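Local coordinates for protein putative esterase (Uncultured bacterium, PDB 7C4D) that probably hydrolyses carboxylic ester bonds, as a marine bacterial esterase of the alpha/beta hydrolase fold, at residues P260-F263 with I264-T267; D37-I40 with S41-N44. All coordinates share one frame; numbering follows the deposited sequence.

Contact 1: P260-F263 with I264-T267; sequences PKIF and IQKT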
loop_
_atom_site.group_PDB
_atom_site.type_symbol
_atom_site.label_atom_id
_atom_site.label_comp_id
_atom_site.label_asym_id
_atom_site.label_seq_id
_atom_site.Cartn_x
_atom_site.Cartn_y
_atom_site.Cartn_z
ATOM N N PRO A 260 -1.924 -14.105 7.264
ATOM C CA PRO A 260 -1.321 -14.326 5.952
ATOM C C PRO A 260 -1.812 -15.571 5.220
ATOM O O PRO A 260 -1.933 -15.553 3.992
ATOM C CB PRO A 260 0.192 -14.368 6.185
ATOM C CG PRO A 260 0.339 -14.624 7.671
ATOM C CD PRO A 260 -0.909 -14.063 8.325
ATOM N N LYS A 261 -2.116 -16.625 5.983
ATOM C CA LYS A 261 -2.536 -17.895 5.419
ATOM C C LYS A 261 -3.864 -17.677 4.711
ATOM O O LYS A 261 -4.041 -18.126 3.589
ATOM C CB LYS A 261 -2.680 -18.966 6.513
ATOM C CG LYS A 261 -3.050 -20.359 6.019
ATOM C CD LYS A 261 -3.395 -21.351 7.135
ATOM C CE LYS A 261 -3.996 -22.666 6.663
ATOM N NZ LYS A 261 -2.998 -23.567 6.031
ATOM N N ILE A 262 -4.805 -17.006 5.380
ATOM C CA ILE A 262 -6.081 -16.732 4.741
ATOM C C ILE A 262 -5.897 -15.708 3.596
ATOM O O ILE A 262 -6.649 -15.724 2.623
ATOM C CB ILE A 262 -7.146 -16.326 5.770
ATOM C CG1 ILE A 262 -7.333 -17.384 6.877
ATOM C CG2 ILE A 262 -8.456 -15.960 5.086
ATOM C CD1 ILE A 262 -8.519 -17.107 7.798
ATOM N N PHE A 263 -4.863 -14.852 3.659
ATOM C CA PHE A 263 -4.667 -13.871 2.610
ATOM C C PHE A 263 -4.327 -14.606 1.313
ATOM O O PHE A 263 -4.886 -14.336 0.262
ATOM C CB PHE A 263 -3.619 -12.826 3.001
ATOM C CG PHE A 263 -3.566 -11.666 2.034
ATOM C CD1 PHE A 263 -2.808 -11.732 0.876
ATOM C CD2 PHE A 263 -4.292 -10.511 2.272
ATOM C CE1 PHE A 263 -2.791 -10.682 -0.040
ATOM C CE2 PHE A 263 -4.247 -9.449 1.374
ATOM C CZ PHE A 263 -3.532 -9.545 0.203
ATOM N N ILE A 264 -3.438 -15.581 1.426
ATOM C CA ILE A 264 -2.942 -16.337 0.292
ATOM C C ILE A 264 -4.061 -17.186 -0.310
ATOM O O ILE A 264 -4.173 -17.327 -1.526
ATOM C CB ILE A 264 -1.707 -17.131 0.770
ATOM C CG1 ILE A 264 -0.524 -16.176 0.928
ATOM C CG2 ILE A 264 -1.345 -18.283 -0.162
ATOM C CD1 ILE A 264 0.489 -16.601 1.948
ATOM N N GLN A 265 -4.900 -17.735 0.565
ATOM C CA GLN A 265 -6.010 -18.574 0.170
ATOM C C GLN A 265 -6.934 -17.795 -0.756
ATOM O O GLN A 265 -7.197 -18.254 -1.859
ATOM C CB GLN A 265 -6.639 -19.147 1.440
ATOM C CG GLN A 265 -8.136 -19.408 1.452
ATOM C CD GLN A 265 -8.545 -19.775 2.865
ATOM O OE1 GLN A 265 -7.820 -20.467 3.580
ATOM N NE2 GLN A 265 -9.695 -19.285 3.303
ATOM N N LYS A 266 -7.429 -16.638 -0.292
ATOM C CA LYS A 266 -8.378 -15.830 -1.047
ATOM C C LYS A 266 -7.792 -15.293 -2.360
ATOM O O LYS A 266 -8.513 -15.237 -3.347
ATOM C CB LYS A 266 -8.879 -14.688 -0.177
ATOM C CG LYS A 266 -9.612 -15.152 1.066
ATOM C CD LYS A 266 -10.652 -16.203 0.804
ATOM C CE LYS A 266 -11.535 -16.431 2.014
ATOM N NZ LYS A 266 -12.458 -17.565 1.777
ATOM N N THR A 267 -6.504 -14.942 -2.351
ATOM C CA THR A 267 -5.730 -14.485 -3.498
ATOM C C THR A 267 -5.626 -15.613 -4.530
ATOM O O THR A 267 -5.858 -15.382 -5.718
ATOM C CB THR A 267 -4.344 -13.991 -3.033
ATOM O OG1 THR A 267 -4.501 -12.865 -2.165
ATOM C CG2 THR A 267 -3.346 -13.701 -4.141
#

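Contact 2: D37-I40 with S41-N44; sequences DNWI and SIAN. With SO4 (sulfate ion), chain E.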
loop_
_atom_site.group_PDB
_atom_site.type_symbol
_atom_site.label_atom_id
_atom_site.label_comp_id
_atom_site.label_asym_id
_atom_site.label_seq_id
_atom_site.Cartn_x
_atom_site.Cartn_y
_atom_site.Cartn_z
ATOM N N ASP A 37 9.251 -5.076 1.522
ATOM C CA ASP A 37 9.687 -5.946 2.608
ATOM C C ASP A 37 8.551 -6.495 3.450
ATOM O O ASP A 37 8.694 -7.568 4.030
ATOM C CB ASP A 37 10.747 -5.309 3.506
ATOM C CG ASP A 37 12.102 -5.264 2.808
ATOM O OD1 ASP A 37 12.234 -5.843 1.727
ATOM O OD2 ASP A 37 12.986 -4.649 3.343
ATOM N N ASN A 38 7.442 -5.762 3.560
ATOM C CA ASN A 38 6.347 -6.265 4.391
ATOM C C ASN A 38 5.595 -7.391 3.656
ATOM O O ASN A 38 4.730 -8.023 4.239
ATOM C CB ASN A 38 5.438 -5.117 4.838
ATOM C CG ASN A 38 6.175 -4.075 5.671
ATOM O OD1 ASN A 38 6.872 -4.416 6.613
ATOM N ND2 ASN A 38 6.036 -2.814 5.341
ATOM N N TRP A 39 5.918 -7.639 2.378
ATOM C CA TRP A 39 5.201 -8.616 1.562
ATOM C C TRP A 39 6.061 -9.872 1.330
ATOM O O TRP A 39 5.673 -10.739 0.554
ATOM C CB TRP A 39 4.648 -7.950 0.258
ATOM C CG TRP A 39 3.531 -7.009 0.605
ATOM C CD1 TRP A 39 3.654 -5.726 1.072
ATOM C CD2 TRP A 39 2.130 -7.330 0.695
ATOM N NE1 TRP A 39 2.417 -5.212 1.364
ATOM C CE2 TRP A 39 1.462 -6.166 1.146
ATOM C CE3 TRP A 39 1.360 -8.445 0.358
ATOM C CZ2 TRP A 39 0.085 -6.141 1.367
ATOM C CZ3 TRP A 39 -0.006 -8.400 0.524
ATOM C CH2 TRP A 39 -0.642 -7.258 1.022
ATOM N N ILE A 40 7.214 -9.989 2.020
ATOM C CA ILE A 40 8.184 -11.068 1.806
ATOM C C ILE A 40 7.517 -12.434 2.015
ATOM O O ILE A 40 7.599 -13.323 1.191
ATOM C CB ILE A 40 9.441 -10.893 2.706
ATOM C CG1 ILE A 40 10.401 -9.843 2.144
ATOM C CG2 ILE A 40 10.178 -12.222 2.991
ATOM C CD1 ILE A 40 11.405 -9.309 3.145
ATOM N N SER A 41 6.844 -12.590 3.135
ATOM C CA SER A 41 6.253 -13.841 3.540
ATOM C C SER A 41 5.103 -14.246 2.609
ATOM O O SER A 41 4.971 -15.426 2.324
ATOM C CB SER A 41 5.837 -13.717 4.987
ATOM O OG SER A 41 5.075 -14.828 5.413
ATOM N N ILE A 42 4.279 -13.293 2.125
ATOM C CA ILE A 42 3.208 -13.602 1.183
ATOM C C ILE A 42 3.753 -13.929 -0.218
ATOM O O ILE A 42 3.310 -14.896 -0.849
ATOM C CB ILE A 42 2.067 -12.561 1.237
ATOM C CG1 ILE A 42 1.165 -12.878 2.424
ATOM C CG2 ILE A 42 1.264 -12.453 -0.093
ATOM C CD1 ILE A 42 0.574 -11.677 3.041
ATOM N N ALA A 43 4.787 -13.198 -0.661
ATOM C CA ALA A 43 5.421 -13.413 -1.947
ATOM C C ALA A 43 6.164 -14.743 -1.952
ATOM O O ALA A 43 6.549 -15.228 -3.021
ATOM C CB ALA A 43 6.432 -12.333 -2.211
ATOM N N ASN A 44 6.498 -15.211 -0.740
ATOM C CA ASN A 44 7.169 -16.493 -0.579
ATOM C C ASN A 44 6.274 -17.621 -1.075
ATOM O O ASN A 44 6.759 -18.404 -1.839
ATOM C CB ASN A 44 7.761 -16.742 0.809
ATOM C CG ASN A 44 9.204 -16.267 0.895
ATOM O OD1 ASN A 44 9.880 -16.060 -0.124
ATOM N ND2 ASN A 44 9.677 -16.056 2.116
HETATM S S SO4 E . 2.278 -2.695 4.051
HETATM O O1 SO4 E . 3.684 -2.524 3.800
HETATM O O2 SO4 E . 1.760 -1.460 4.600
HETATM O O3 SO4 E . 1.574 -2.978 2.816
HETATM O O4 SO4 E . 2.069 -3.767 4.980
HETATM O O HOH W 1 3.933 -10.785 3.982
#

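Contact 1: P260-F263 with I264-T267
Phe263 and Thr267 meet one turn apart on helix 260-270, and the carbonyl oxygen of the phenylalanine takes two bonds from the threonine. Thr267 N donates to Phe263 O at 3.1 Å, while Thr267 OG1 donates to the same Phe263 O at 2.9 Å, reaching it above the carbonyl plane and from the opposite face to the amide. The hydroxyl can do so because it stands beside its own backbone N, chi1 -63°, and folds back over the preceding turn; its only proton is thereby used inside the helix. From CB outward, the Phe263 side chain first lies against the backbone, with CB 3.2 Å from Ile264 N. CG, placed opposite the backbone N (chi1 -170°), still passes near that amide, and CD1 then runs on toward the threonine. CE1 comes closest to the hydroxyl, 3.5 Å from Thr267 OG1, and the ring meets it obliquely. Helix 260-270 closes the modelled chain of this alpha/beta hydrolase fold and packs on the central sheet, where Phe263 touches Leu220 and Ala119; the ring also meets Trp39 edge-to-face. Cut back to an alanine, Phe263 would lose this ring and is likely to leave a gap between the last helix and the Trp39 indole. Earlier in the turn, Ile264 N donates to Pro260 O at 3.0 Å, and Ile264 CD1 curls back to lie 3.3 Å from the same oxygen. On another flank, Ile262 and Gln265 run side by side, the methyl CG2 of Ile262 lying 4.0 Å from Gln265 NE2. Lys266 N bonds almost straight (175°) to Ile262 O, and its aliphatic CG rests beside that carbonyl before the amine leads away.

Contact 2: D37-I40 with S41-N44
Trp39 and Ile42 form the tightly packed, buried part of this helix start, where the 3-10 segment 37-39 runs into helix 40-46. Trp39 CG lies beside its backbone N, anti to the carbonyl carbon (chi1 -70°), which sets the indole alongside Ile42 with NE1 turned to a sulfate ion. The branch methyl Ile42 CG2 meets the rim of the indole near its plane, 4.0 Å from Trp39 CE3, and Ile42 CD1 reaches CZ3. One turn on, Ala43 N donates to Trp39 O at 2.9 Å, and the methyl of Ala43 sits against the same carbonyl. The looser, solvent-facing side carries the exposed Ile40 and Ser41 and the partly exposed Asn44: Asn44 N makes a weak bond to Ile40 O, bent to 128°, and Ile40 CG2 merely lies beside Asn44 ND2. A water bridges the turn, donating to Asn38 O and accepting from Ile42 N at 3.1 Å. The loop after strand 25-29 supplies donors to the sulfate, probably from the crystallisation liquor: Trp39 NE1 to O3, in the ring plane, at 2.8 Å, Asn38 ND2 to O1, also at 2.8 Å, and Gly31 N; His256 NE2 adds another bond, while Lys176 bonds to Asn38 OD1. Ala43 packs on Val52 and Leu54 of strand 51-55, and Ile42 on helix 260-270.

From the N terminus, the chain leaves strand 25-29 and first reaches contact 2, a local turn leading into helix 40-46. Most of the central sheet and its other helices follow before contact 1, the first two turns of the last helix, 260-270. The two contacts are in series, neither enclosing nor crossing the other, and each joins adjoining residues instead of closing a long loop. In space, however, their centres lie about 12 Å apart and they touch: Ile264 CD1 approaches Ile42 CG1 to 3.8 Å, and Pro260 CB approaches Ile42 CD1 to 4.2 Å. This packing brings the early helix 40-46 against the final helix of the alpha/beta hydrolase fold.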